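Local structure of putative N-acetylmuramoyl-L-alanine amidase (Neisseria meningitidis MC58, 3CZX) at residues I6-G11 and I75-N80; D32-V37 and K50-G55; M59-A64 and R133-Q138; S71-E76 and G140-E145. The protein probably hydrolyses, as a zinc-dependent amidase, the bond between N-acetylmuramoyl residues and L-amino acids in cell-wall glycopeptides. One frame throughout, in Å; residues are numbered along the deposited sequence.

Contact 1: residues I6-G11 and I75-N80; sequences ICLTAG and IEFHTN. With ZN (zinc ion), chain E.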
loop_
_atom_site.group_PDB
_atom_site.type_symbol
_atom_site.label_atom_id
_atom_site.label_comp_id
_atom_site.label_asym_id
_atom_site.label_seq_id
_atom_site.Cartn_x
_atom_site.Cartn_y
_atom_site.Cartn_z
ATOM N N ILE A 6 -19.510 -7.117 -1.213
ATOM C CA ILE A 6 -18.226 -7.740 -1.513
ATOM C C ILE A 6 -17.513 -7.905 -0.176
ATOM O O ILE A 6 -17.400 -6.928 0.571
ATOM C CB ILE A 6 -17.392 -6.838 -2.417
ATOM C CG1 ILE A 6 -18.103 -6.600 -3.757
ATOM C CG2 ILE A 6 -16.008 -7.443 -2.701
ATOM C CD1 ILE A 6 -17.970 -5.218 -4.266
ATOM N N CYS A 7 -17.030 -9.097 0.117
ATOM C CA CYS A 7 -16.238 -9.374 1.315
ATOM C C CYS A 7 -14.791 -9.557 0.880
ATOM O O CYS A 7 -14.514 -10.339 -0.024
ATOM C CB CYS A 7 -16.741 -10.634 2.040
ATOM S SG CYS A 7 -15.682 -11.253 3.363
ATOM N N LEU A 8 -13.880 -8.794 1.482
ATOM C CA LEU A 8 -12.461 -8.957 1.240
ATOM C C LEU A 8 -11.720 -9.150 2.555
ATOM O O LEU A 8 -11.872 -8.300 3.468
ATOM C CB LEU A 8 -11.902 -7.707 0.555
ATOM C CG LEU A 8 -12.490 -7.292 -0.795
ATOM C CD1 LEU A 8 -11.816 -6.032 -1.284
ATOM C CD2 LEU A 8 -12.385 -8.383 -1.907
ATOM N N THR A 9 -10.918 -10.208 2.655
ATOM C CA THR A 9 -10.073 -10.387 3.838
ATOM C C THR A 9 -8.661 -10.694 3.457
ATOM O O THR A 9 -8.365 -10.895 2.289
ATOM C CB THR A 9 -10.674 -11.482 4.741
ATOM O OG1 THR A 9 -10.697 -12.717 4.049
ATOM C CG2 THR A 9 -12.128 -11.071 5.134
ATOM N N ALA A 10 -7.762 -10.666 4.451
ATOM C CA ALA A 10 -6.337 -10.941 4.248
ATOM C C ALA A 10 -5.984 -12.186 5.026
ATOM O O ALA A 10 -6.404 -12.359 6.173
ATOM C CB ALA A 10 -5.434 -9.738 4.720
ATOM N N GLY A 11 -5.175 -13.045 4.429
ATOM C CA GLY A 11 -4.649 -14.188 5.151
ATOM C C GLY A 11 -3.572 -13.796 6.131
ATOM O O GLY A 11 -2.838 -12.825 5.931
ATOM N N ILE A 75 -13.516 -12.875 -0.973
ATOM C CA ILE A 75 -12.156 -13.178 -1.397
ATOM C C ILE A 75 -11.168 -12.955 -0.257
ATOM O O ILE A 75 -11.168 -11.859 0.367
ATOM C CB ILE A 75 -11.740 -12.234 -2.573
ATOM C CG1 ILE A 75 -12.714 -12.375 -3.746
ATOM C CG2 ILE A 75 -10.324 -12.559 -3.022
ATOM C CD1 ILE A 75 -12.795 -11.154 -4.667
ATOM N N GLU A 76 -10.372 -13.966 0.054
ATOM C CA GLU A 76 -9.255 -13.818 0.977
ATOM C C GLU A 76 -7.930 -13.899 0.236
ATOM O O GLU A 76 -7.625 -14.892 -0.446
ATOM C CB GLU A 76 -9.288 -14.873 2.095
ATOM C CG GLU A 76 -8.228 -14.580 3.115
ATOM C CD GLU A 76 -8.415 -15.308 4.375
ATOM O OE1 GLU A 76 -7.826 -16.407 4.484
ATOM O OE2 GLU A 76 -9.133 -14.770 5.246
ATOM N N PHE A 77 -7.125 -12.854 0.363
ATOM C CA PHE A 77 -5.891 -12.746 -0.371
ATOM C C PHE A 77 -4.759 -13.472 0.367
ATOM O O PHE A 77 -4.575 -13.309 1.575
ATOM C CB PHE A 77 -5.512 -11.269 -0.619
ATOM C CG PHE A 77 -6.506 -10.523 -1.469
ATOM C CD1 PHE A 77 -6.439 -10.542 -2.851
ATOM C CD2 PHE A 77 -7.500 -9.797 -0.873
ATOM C CE1 PHE A 77 -7.373 -9.822 -3.607
ATOM C CE2 PHE A 77 -8.468 -9.085 -1.627
ATOM C CZ PHE A 77 -8.391 -9.121 -2.979
ATOM N N HIS A 78 -4.062 -14.280 -0.396
ATOM C CA HIS A 78 -2.896 -15.052 0.043
ATOM C C HIS A 78 -1.823 -14.982 -1.025
ATOM O O HIS A 78 -2.072 -14.476 -2.121
ATOM C CB HIS A 78 -3.270 -16.519 0.186
ATOM C CG HIS A 78 -4.051 -16.831 1.415
ATOM N ND1 HIS A 78 -3.480 -17.431 2.521
ATOM C CD2 HIS A 78 -5.344 -16.595 1.738
ATOM C CE1 HIS A 78 -4.384 -17.518 3.483
ATOM N NE2 HIS A 78 -5.525 -17.034 3.030
ATOM N N THR A 79 -0.611 -15.453 -0.687
ATOM C CA THR A 79 0.403 -15.749 -1.687
ATOM C C THR A 79 0.691 -17.249 -1.673
ATOM O O THR A 79 0.672 -17.886 -0.583
ATOM C CB THR A 79 1.741 -14.997 -1.463
ATOM O OG1 THR A 79 2.288 -15.361 -0.198
ATOM C CG2 THR A 79 1.533 -13.534 -1.433
ATOM N N ASN A 80 0.953 -17.795 -2.856
ATOM C CA ASN A 80 1.401 -19.164 -2.988
ATOM C C ASN A 80 2.871 -19.248 -2.584
ATOM O O ASN A 80 3.517 -18.234 -2.354
ATOM C CB ASN A 80 1.142 -19.696 -4.396
ATOM C CG ASN A 80 0.675 -21.137 -4.385
ATOM O OD1 ASN A 80 1.122 -21.942 -3.543
ATOM N ND2 ASN A 80 -0.234 -21.475 -5.306
HETATM ZN ZN ZN E . -1.485 -18.248 2.922
HETATM O O HOH W 1 -1.337 -19.391 1.038
HETATM O O HOH W 2 -1.999 -20.349 3.692
#

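Contact 2: residues D32-V37 and K50-G55; sequences DMRNIV and KTDGTG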
loop_
_atom_site.group_PDB
_atom_site.type_symbol
_atom_site.label_atom_id
_atom_site.label_comp_id
_atom_site.label_asym_id
_atom_site.label_seq_id
_atom_site.Cartn_x
_atom_site.Cartn_y
_atom_site.Cartn_z
ATOM N N ASP A 32 -1.895 -5.498 1.975
ATOM C CA ASP A 32 -1.863 -4.494 0.909
ATOM C C ASP A 32 -2.939 -4.828 -0.119
ATOM O O ASP A 32 -3.677 -3.939 -0.574
ATOM C CB ASP A 32 -0.532 -4.454 0.172
ATOM C CG ASP A 32 0.541 -3.659 0.915
ATOM O OD1 ASP A 32 0.188 -2.992 1.917
ATOM O OD2 ASP A 32 1.715 -3.754 0.474
HETATM N N MSE A 33 -3.004 -6.100 -0.554
HETATM C CA MSE A 33 -4.002 -6.450 -1.566
HETATM C C MSE A 33 -5.411 -6.146 -1.104
HETATM O O MSE A 33 -6.188 -5.539 -1.868
HETATM C CB MSE A 33 -3.879 -7.914 -1.987
HETATM C CG MSE A 33 -2.637 -8.184 -2.747
HETATM SE SE MSE A 33 -2.466 -10.007 -3.475
HETATM C CE MSE A 33 -1.300 -10.745 -2.087
ATOM N N ARG A 34 -5.759 -6.574 0.101
ATOM C CA ARG A 34 -7.115 -6.346 0.635
ATOM C C ARG A 34 -7.390 -4.826 0.728
ATOM O O ARG A 34 -8.424 -4.327 0.248
ATOM C CB ARG A 34 -7.324 -7.060 1.974
ATOM C CG ARG A 34 -8.635 -6.698 2.666
ATOM C CD ARG A 34 -8.414 -5.865 3.923
ATOM N NE ARG A 34 -8.034 -6.709 5.040
ATOM C CZ ARG A 34 -7.015 -6.492 5.872
ATOM N NH1 ARG A 34 -6.801 -7.344 6.851
ATOM N NH2 ARG A 34 -6.187 -5.482 5.694
ATOM N N ASN A 35 -6.453 -4.076 1.319
ATOM C CA ASN A 35 -6.677 -2.640 1.531
ATOM C C ASN A 35 -6.847 -1.878 0.234
ATOM O O ASN A 35 -7.707 -0.978 0.129
ATOM C CB ASN A 35 -5.534 -2.036 2.376
ATOM C CG ASN A 35 -5.641 -2.385 3.838
ATOM O OD1 ASN A 35 -6.611 -2.962 4.279
ATOM N ND2 ASN A 35 -4.602 -2.048 4.629
ATOM N N ILE A 36 -5.987 -2.178 -0.733
ATOM C CA ILE A 36 -5.968 -1.419 -1.996
ATOM C C ILE A 36 -7.211 -1.767 -2.792
ATOM O O ILE A 36 -7.911 -0.896 -3.331
ATOM C CB ILE A 36 -4.709 -1.644 -2.797
ATOM C CG1 ILE A 36 -3.495 -1.147 -1.986
ATOM C CG2 ILE A 36 -4.777 -0.945 -4.122
ATOM C CD1 ILE A 36 -2.189 -1.563 -2.614
ATOM N N VAL A 37 -7.513 -3.057 -2.926
ATOM C CA VAL A 37 -8.698 -3.413 -3.676
ATOM C C VAL A 37 -9.941 -2.844 -3.021
ATOM O O VAL A 37 -10.823 -2.369 -3.723
ATOM C CB VAL A 37 -8.794 -4.948 -3.865
ATOM C CG1 VAL A 37 -10.128 -5.351 -4.550
ATOM C CG2 VAL A 37 -7.654 -5.470 -4.683
ATOM N N LYS A 50 -17.213 -5.264 2.806
ATOM C CA LYS A 50 -16.976 -5.640 4.195
ATOM C C LYS A 50 -15.633 -6.328 4.291
ATOM O O LYS A 50 -15.331 -7.199 3.512
ATOM C CB LYS A 50 -18.101 -6.536 4.711
ATOM C CG LYS A 50 -19.471 -5.882 4.607
ATOM C CD LYS A 50 -20.543 -6.550 5.435
ATOM C CE LYS A 50 -21.951 -6.178 4.902
ATOM N NZ LYS A 50 -23.003 -6.606 5.873
ATOM N N THR A 51 -14.841 -5.943 5.285
ATOM C CA THR A 51 -13.518 -6.506 5.462
ATOM C C THR A 51 -13.279 -6.935 6.908
ATOM O O THR A 51 -14.101 -6.697 7.808
ATOM C CB THR A 51 -12.446 -5.473 5.071
ATOM O OG1 THR A 51 -12.420 -4.426 6.068
ATOM C CG2 THR A 51 -12.718 -4.840 3.715
ATOM N N ASP A 52 -12.117 -7.547 7.092
ATOM C CA ASP A 52 -11.509 -7.782 8.404
ATOM C C ASP A 52 -10.612 -6.607 8.840
ATOM O O ASP A 52 -9.673 -6.798 9.623
ATOM C CB ASP A 52 -10.698 -9.063 8.369
ATOM C CG ASP A 52 -9.616 -9.078 7.238
ATOM O OD1 ASP A 52 -9.738 -8.299 6.288
ATOM O OD2 ASP A 52 -8.693 -9.923 7.302
ATOM N N GLY A 53 -10.881 -5.420 8.325
ATOM C CA GLY A 53 -10.156 -4.184 8.686
ATOM C C GLY A 53 -9.033 -3.783 7.764
ATOM O O GLY A 53 -8.913 -4.285 6.649
ATOM N N THR A 54 -8.203 -2.848 8.218
ATOM C CA THR A 54 -7.063 -2.348 7.441
ATOM C C THR A 54 -5.705 -2.833 7.977
ATOM O O THR A 54 -4.673 -2.574 7.354
ATOM C CB THR A 54 -7.084 -0.807 7.351
ATOM O OG1 THR A 54 -6.876 -0.212 8.637
ATOM C CG2 THR A 54 -8.412 -0.350 6.825
ATOM N N GLY A 55 -5.741 -3.552 9.100
ATOM C CA GLY A 55 -4.518 -4.118 9.713
ATOM C C GLY A 55 -4.198 -5.468 9.127
ATOM O O GLY A 55 -4.484 -5.721 7.964
#

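Contact 3: residues M59-A64 and R133-Q138; sequences MPLRDA and RLAYAQ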
loop_
_atom_site.group_PDB
_atom_site.type_symbol
_atom_site.label_atom_id
_atom_site.label_comp_id
_atom_site.label_asym_id
_atom_site.label_seq_id
_atom_site.Cartn_x
_atom_site.Cartn_y
_atom_site.Cartn_z
HETATM N N MSE A 59 -8.786 -13.412 10.283
HETATM C CA MSE A 59 -10.024 -13.317 11.052
HETATM C C MSE A 59 -10.454 -14.734 11.381
HETATM O O MSE A 59 -10.371 -15.613 10.518
HETATM C CB MSE A 59 -11.113 -12.604 10.235
HETATM C CG MSE A 59 -12.544 -12.725 10.779
HETATM SE SE MSE A 59 -13.888 -11.815 9.650
HETATM C CE MSE A 59 -13.668 -9.999 10.367
ATOM N N PRO A 60 -10.929 -14.964 12.621
ATOM C CA PRO A 60 -11.361 -16.312 12.994
ATOM C C PRO A 60 -12.322 -16.897 11.978
ATOM O O PRO A 60 -13.222 -16.196 11.520
ATOM C CB PRO A 60 -12.069 -16.089 14.334
ATOM C CG PRO A 60 -11.429 -14.896 14.897
ATOM C CD PRO A 60 -11.109 -14.012 13.734
ATOM N N LEU A 61 -12.109 -18.165 11.635
ATOM C CA LEU A 61 -12.922 -18.875 10.643
ATOM C C LEU A 61 -14.418 -18.693 10.895
ATOM O O LEU A 61 -15.167 -18.358 9.972
ATOM C CB LEU A 61 -12.525 -20.368 10.616
ATOM C CG LEU A 61 -13.299 -21.404 9.788
ATOM C CD1 LEU A 61 -13.283 -21.084 8.285
ATOM C CD2 LEU A 61 -12.728 -22.801 10.044
ATOM N N ARG A 62 -14.849 -18.882 12.142
ATOM C CA ARG A 62 -16.251 -18.694 12.500
ATOM C C ARG A 62 -16.770 -17.339 12.061
ATOM O O ARG A 62 -17.865 -17.241 11.518
ATOM C CB ARG A 62 -16.466 -18.839 14.016
ATOM C CG ARG A 62 -17.927 -19.053 14.417
ATOM C CD ARG A 62 -18.134 -18.988 15.934
ATOM N NE ARG A 62 -19.170 -19.933 16.378
ATOM C CZ ARG A 62 -20.481 -19.675 16.461
ATOM N NH1 ARG A 62 -20.975 -18.480 16.137
ATOM N NH2 ARG A 62 -21.315 -20.632 16.869
ATOM N N ASP A 63 -15.986 -16.291 12.313
ATOM C CA ASP A 63 -16.388 -14.938 11.938
ATOM C C ASP A 63 -16.309 -14.715 10.430
ATOM O O ASP A 63 -17.156 -14.026 9.843
ATOM C CB ASP A 63 -15.496 -13.914 12.633
ATOM C CG ASP A 63 -15.735 -13.859 14.119
ATOM O OD1 ASP A 63 -16.889 -13.603 14.499
ATOM O OD2 ASP A 63 -14.774 -14.066 14.895
ATOM N N ALA A 64 -15.279 -15.287 9.819
ATOM C CA ALA A 64 -15.090 -15.169 8.373
ATOM C C ALA A 64 -16.267 -15.791 7.638
ATOM O O ALA A 64 -16.815 -15.197 6.696
ATOM C CB ALA A 64 -13.782 -15.842 7.952
ATOM N N ARG A 133 -6.395 -22.304 4.875
ATOM C CA ARG A 133 -7.717 -21.716 4.901
ATOM C C ARG A 133 -8.642 -22.423 3.905
ATOM O O ARG A 133 -9.598 -21.822 3.398
ATOM C CB ARG A 133 -7.635 -20.214 4.582
ATOM C CG ARG A 133 -6.792 -19.427 5.575
ATOM C CD ARG A 133 -7.561 -19.168 6.851
ATOM N NE ARG A 133 -8.314 -17.926 6.774
ATOM C CZ ARG A 133 -8.936 -17.343 7.796
ATOM N NH1 ARG A 133 -8.971 -17.920 8.991
ATOM N NH2 ARG A 133 -9.565 -16.184 7.618
ATOM N N LEU A 134 -8.367 -23.702 3.637
ATOM C CA LEU A 134 -9.271 -24.527 2.824
ATOM C C LEU A 134 -10.701 -24.424 3.334
ATOM O O LEU A 134 -11.649 -24.389 2.535
ATOM C CB LEU A 134 -8.813 -25.985 2.838
ATOM C CG LEU A 134 -9.527 -26.981 1.919
ATOM C CD1 LEU A 134 -9.435 -26.569 0.457
ATOM C CD2 LEU A 134 -8.897 -28.361 2.127
ATOM N N ALA A 135 -10.874 -24.336 4.663
ATOM C CA ALA A 135 -12.225 -24.155 5.253
ATOM C C ALA A 135 -12.985 -22.926 4.728
ATOM O O ALA A 135 -14.218 -22.956 4.580
ATOM C CB ALA A 135 -12.146 -24.100 6.780
ATOM N N TYR A 136 -12.236 -21.855 4.442
ATOM C CA TYR A 136 -12.781 -20.611 3.850
ATOM C C TYR A 136 -13.299 -20.887 2.441
ATOM O O TYR A 136 -14.395 -20.462 2.086
ATOM C CB TYR A 136 -11.669 -19.554 3.811
ATOM C CG TYR A 136 -12.037 -18.121 3.455
ATOM C CD1 TYR A 136 -12.114 -17.133 4.443
ATOM C CD2 TYR A 136 -12.199 -17.725 2.129
ATOM C CE1 TYR A 136 -12.408 -15.802 4.128
ATOM C CE2 TYR A 136 -12.521 -16.431 1.811
ATOM C CZ TYR A 136 -12.604 -15.456 2.806
ATOM O OH TYR A 136 -12.855 -14.135 2.507
ATOM N N ALA A 137 -12.501 -21.617 1.669
ATOM C CA ALA A 137 -12.889 -22.048 0.318
ATOM C C ALA A 137 -14.087 -22.998 0.374
ATOM O O ALA A 137 -15.064 -22.821 -0.354
ATOM C CB ALA A 137 -11.691 -22.708 -0.413
ATOM N N GLN A 138 -14.022 -23.995 1.260
ATOM C CA GLN A 138 -15.157 -24.933 1.437
ATOM C C GLN A 138 -16.463 -24.243 1.799
ATOM O O GLN A 138 -17.562 -24.665 1.359
ATOM C CB GLN A 138 -14.805 -26.018 2.456
ATOM C CG GLN A 138 -13.691 -26.916 1.963
ATOM C CD GLN A 138 -13.166 -27.869 3.021
ATOM O OE1 GLN A 138 -13.216 -27.580 4.229
ATOM N NE2 GLN A 138 -12.629 -29.003 2.569
#

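Contact 4: residues S71-E76 and G140-E145; sequences SDVAIE and GGIVFE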
loop_
_atom_site.group_PDB
_atom_site.type_symbol
_atom_site.label_atom_id
_atom_site.label_comp_id
_atom_site.label_asym_id
_atom_site.label_seq_id
_atom_site.Cartn_x
_atom_site.Cartn_y
_atom_site.Cartn_z
ATOM N N SER A 71 -22.397 -12.322 1.989
ATOM C CA SER A 71 -21.901 -11.605 0.806
ATOM C C SER A 71 -22.200 -12.296 -0.508
ATOM O O SER A 71 -22.471 -13.503 -0.532
ATOM C CB SER A 71 -20.379 -11.458 0.916
ATOM O OG SER A 71 -19.775 -12.733 1.016
ATOM N N ASP A 72 -22.097 -11.533 -1.599
ATOM C CA ASP A 72 -22.206 -12.046 -2.971
ATOM C C ASP A 72 -20.914 -12.596 -3.582
ATOM O O ASP A 72 -20.940 -13.564 -4.362
ATOM C CB ASP A 72 -22.704 -10.945 -3.887
ATOM C CG ASP A 72 -24.044 -10.417 -3.442
ATOM O OD1 ASP A 72 -24.986 -11.227 -3.356
ATOM O OD2 ASP A 72 -24.152 -9.216 -3.153
ATOM N N VAL A 73 -19.789 -11.954 -3.270
ATOM C CA VAL A 73 -18.493 -12.573 -3.512
ATOM C C VAL A 73 -17.614 -12.301 -2.281
ATOM O O VAL A 73 -17.716 -11.236 -1.692
ATOM C CB VAL A 73 -17.852 -12.073 -4.819
ATOM C CG1 VAL A 73 -17.510 -10.604 -4.737
ATOM C CG2 VAL A 73 -16.638 -12.951 -5.171
ATOM N N ALA A 74 -16.812 -13.293 -1.887
ATOM C CA ALA A 74 -15.914 -13.198 -0.742
ATOM C C ALA A 74 -14.547 -13.708 -1.153
ATOM O O ALA A 74 -14.428 -14.837 -1.620
ATOM C CB ALA A 74 -16.417 -14.009 0.447
ATOM N N ILE A 75 -13.516 -12.875 -0.973
ATOM C CA ILE A 75 -12.156 -13.178 -1.397
ATOM C C ILE A 75 -11.168 -12.955 -0.257
ATOM O O ILE A 75 -11.168 -11.859 0.367
ATOM C CB ILE A 75 -11.740 -12.234 -2.573
ATOM C CG1 ILE A 75 -12.714 -12.375 -3.746
ATOM C CG2 ILE A 75 -10.324 -12.559 -3.022
ATOM C CD1 ILE A 75 -12.795 -11.154 -4.667
ATOM N N GLU A 76 -10.372 -13.966 0.054
ATOM C CA GLU A 76 -9.255 -13.818 0.977
ATOM C C GLU A 76 -7.930 -13.899 0.236
ATOM O O GLU A 76 -7.625 -14.892 -0.446
ATOM C CB GLU A 76 -9.288 -14.873 2.095
ATOM C CG GLU A 76 -8.228 -14.580 3.115
ATOM C CD GLU A 76 -8.415 -15.308 4.375
ATOM O OE1 GLU A 76 -7.826 -16.407 4.484
ATOM O OE2 GLU A 76 -9.133 -14.770 5.246
ATOM N N GLY A 140 -17.474 -21.476 0.735
ATOM C CA GLY A 140 -17.921 -20.655 -0.383
ATOM C C GLY A 140 -17.205 -19.318 -0.551
ATOM O O GLY A 140 -17.623 -18.466 -1.332
ATOM N N GLY A 141 -16.126 -19.130 0.188
ATOM C CA GLY A 141 -15.221 -18.018 -0.069
ATOM C C GLY A 141 -14.210 -18.441 -1.126
ATOM O O GLY A 141 -14.086 -19.628 -1.453
ATOM N N ILE A 142 -13.435 -17.471 -1.588
ATOM C CA ILE A 142 -12.390 -17.697 -2.615
ATOM C C ILE A 142 -11.037 -17.399 -1.981
ATOM O O ILE A 142 -10.830 -16.287 -1.487
ATOM C CB ILE A 142 -12.606 -16.732 -3.789
ATOM C CG1 ILE A 142 -13.984 -16.961 -4.442
ATOM C CG2 ILE A 142 -11.472 -16.845 -4.857
ATOM C CD1 ILE A 142 -14.339 -15.892 -5.445
ATOM N N VAL A 143 -10.160 -18.393 -1.949
ATOM C CA VAL A 143 -8.779 -18.197 -1.500
ATOM C C VAL A 143 -7.987 -17.863 -2.741
ATOM O O VAL A 143 -7.715 -18.734 -3.569
ATOM C CB VAL A 143 -8.235 -19.459 -0.787
ATOM C CG1 VAL A 143 -6.712 -19.351 -0.503
ATOM C CG2 VAL A 143 -9.027 -19.707 0.475
ATOM N N PHE A 144 -7.630 -16.576 -2.880
ATOM C CA PHE A 144 -6.961 -16.085 -4.093
ATOM C C PHE A 144 -5.468 -15.970 -3.871
ATOM O O PHE A 144 -5.043 -15.249 -2.966
ATOM C CB PHE A 144 -7.577 -14.725 -4.506
ATOM C CG PHE A 144 -7.156 -14.212 -5.860
ATOM C CD1 PHE A 144 -6.842 -15.059 -6.894
ATOM C CD2 PHE A 144 -7.129 -12.845 -6.106
ATOM C CE1 PHE A 144 -6.490 -14.561 -8.154
ATOM C CE2 PHE A 144 -6.786 -12.370 -7.335
ATOM C CZ PHE A 144 -6.458 -13.205 -8.355
ATOM N N GLU A 145 -4.709 -16.670 -4.709
ATOM C CA GLU A 145 -3.253 -16.680 -4.676
ATOM C C GLU A 145 -2.720 -16.214 -6.013
ATOM O O GLU A 145 -2.364 -16.997 -6.882
ATOM C CB GLU A 145 -2.749 -18.077 -4.342
ATOM C CG GLU A 145 -3.254 -18.570 -3.011
ATOM C CD GLU A 145 -2.640 -19.881 -2.631
ATOM O OE1 GLU A 145 -1.498 -19.902 -2.151
ATOM O OE2 GLU A 145 -3.302 -20.893 -2.829
HETATM O O HOH W 3 -17.659 -15.917 -2.719
#

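Contact 1: residues I6-G11 and I75-N80
Two neighbouring parallel strands at the centre of the amidase sheet, 6-10 and 73-77, run together here toward the zinc site at their C-terminal ends. The ladder is regular: Ile75 N donates to Cys7 O, Thr9 N to Ile75 O at 2.8 Å, Phe77 N to Thr9 O, and Gly11 N to Phe77 O at 2.9 Å, the last carrying the pairing just past strand 6-10. Leu8, Ala10, Ile75 and Phe77 share one face of the sheet, where helix 26-45 packs on Leu8, Ala10 and Phe77, and Leu105 of helix 99-113 on Ile75. There Leu8 lies alongside Ile75, its CD2 reaching Ile75 CD1 at 3.9 Å, and the same methyl approaches Phe77 CE2 obliquely.

Thr9 and Glu76 occupy the other face, facing helix 134-138. The Thr9 hydroxyl sits between its backbone N and carbonyl carbon (chi1 62°), from where OG1 donates to the anti lone pair of Glu76 OE2 at 2.8 Å; Tyr136 OH is a further partner of OG1. Glu76 leaves the strand with CG anti to the backbone N and offers OE1, again by its anti lone pair, to His78 NE2 at 2.8 Å. OE1 lies close to the plane of the imidazole ring. This His-carboxylate bond fixes the ring rotation and leaves ND1 to bind zinc at 2.2 Å, in a site completed by His12, Glu26 and two waters. The carboxylate would be expected to make the imidazole a stronger ligand, while its salt bridge to Arg133 should temper that effect. Gly11 CA rests over one face of the His78 ring, 4.0 Å from its centroid.

Contact 2: residues D32-V37 and K50-G55
Gly55 O is gripped by two nitrogens of one guanidinium: Arg34 NH2 donates to it at 2.8 Å, within the carbonyl plane, and Arg34 NH1 at 3.0 Å from above that plane. Both bonds lie in the plane of the guanidinium, which meets the carbonyl oxygen end-on. At another part of its edge, Arg34 NE forms a salt bridge to Asp52 OD1 at 2.6 Å, approaching from above the carboxylate plane, the two flat groups being turned 70° apart; NH1 adds a weak bond to Asp52 OD2. Helix 26-45 thus holds the loop that follows edge strand 49-51 of the sheet, the arginine curving through bends at chi2 and chi3. That loop opens with an ST turn, in which Thr51 OG1 accepts from Gly53 N, and the peptide carbon of Gly53 comes to lie over the centre of one guanidinium face. Next along the helix, Asn35 OD1 takes a bond from Arg34 NH2 at 2.9 Å, so the amide is oriented with ND2 toward the loop. Asn35 ND2 then donates almost straight (177°) to a lone pair of Thr54 O at 2.8 Å, in the amide plane. Asp52 OD2 also accepts from Ala10 N of strand 6-10.

Contact 3: residues M59-A64 and R133-Q138
Arg133, at the N-cap position of helix 134-138, starts from CB with CG anti to its carbonyl carbon and then bends twice, at chi2 (-78°) and chi3 (-89°), which brings the guanidinium to segment 59-64; contact across begins only at that group. NE turns to the carboxylate of Glu76 in a salt bridge. Beyond it, CZ presents both terminal nitrogens to a single acceptor, the carbonyl oxygen of Met59, a selenomethionine: Arg133 NH2 reaches Met59 O at 3.1 Å on a lone pair, and Arg133 NH1 reaches Met59 O, also at 3.1 Å, from above the carbonyl plane. The oxygen lies in the guanidinium plane, an end-on grip that ties down the residue just before the N-cap, Pro60, of helix 61-69.

Beside this polar bridge the two helices touch through small apolar groups. Both methyls of Leu61 straddle Ala135, with CD1 and CD2 each 3.6 Å from Ala135 CB. Ala64 CB sits obliquely 4.1 Å from Tyr136 CE1, whose ring extends inward to place OH on Thr9. With Glu76 joining Arg133 to the zinc ligand His78, the arrangement is consistent with a second-shell network behind the zinc site of the putative amidase.

Contact 4: residues S71-E76 and G140-E145
The ring of Phe144, the one aromatic group in this contact, is met obliquely by Ile75 CG2, and the closer touch is lower on the side chain, Ile75 CG2 to Phe144 CB at 3.8 Å. The two side chains run alongside each other, but Phe144 sets its CG anti to the backbone N (chi1 -170°), carrying the ring away from strand 73-77 toward Val109 of helix 99-113.

Strands 73-77 and 142-145 are parallel neighbours in the sheet; the axes of the short segments approach to 4.8 Å and are inclined by 44°, a marked twist. Ile142 N donates to Ala74 O in the carbonyl plane, although the bond is bent, with an N-H...O angle of 142°. Glu76 N donates to Ile142 O at 2.8 Å, nearly along the C=O axis, and Phe144 N to Glu76 O at 3.0 Å. Before the pairing starts, a water carries the link: it accepts from Ala74 N and donates to Gly140 O, the glycine with positive phi in the Schellman motif that ends helix 134-138.

Ile142 shares its sheet face with Ile75. The side chains of Ile142 and Val73 cross obliquely, Ile142 CD1 reaching Val73 CG2 at 3.7 Å, and Trp101 of helix 99-113 touches both. Val143 and Glu76 take the other face, where Tyr136 meets both. The register is thus set by peptide N-H and C=O groups, with one water beside them; the side chains add hydrocarbon contact, and the Glu76 carboxylate has its partners away from strand 142-145.

In the fold
Contacts 1 and 4 are the buried core, pairing strand 73-77 with strand 6-10 and with strand 142-145, and they share Ile75 and Glu76. Contact 4 rests on backbone bonds and apolar packing; contact 1 adds buried polar bonds leading to the metal. Contacts 2 and 3 are partly buried and lie further out, each held by an arginine that grips one carbonyl oxygen end-on. Contact 2 joins helix 26-45 to the loop after edge strand 49-51, itself bonded to strand 6-10 of contact 1. Contact 3 joins the start of helix 61-69 to helix 134-138, on the Glu76 face of the sheet. Its Arg133 and Tyr136 reach Glu76 and Thr9, connecting this outer layer to contact 1.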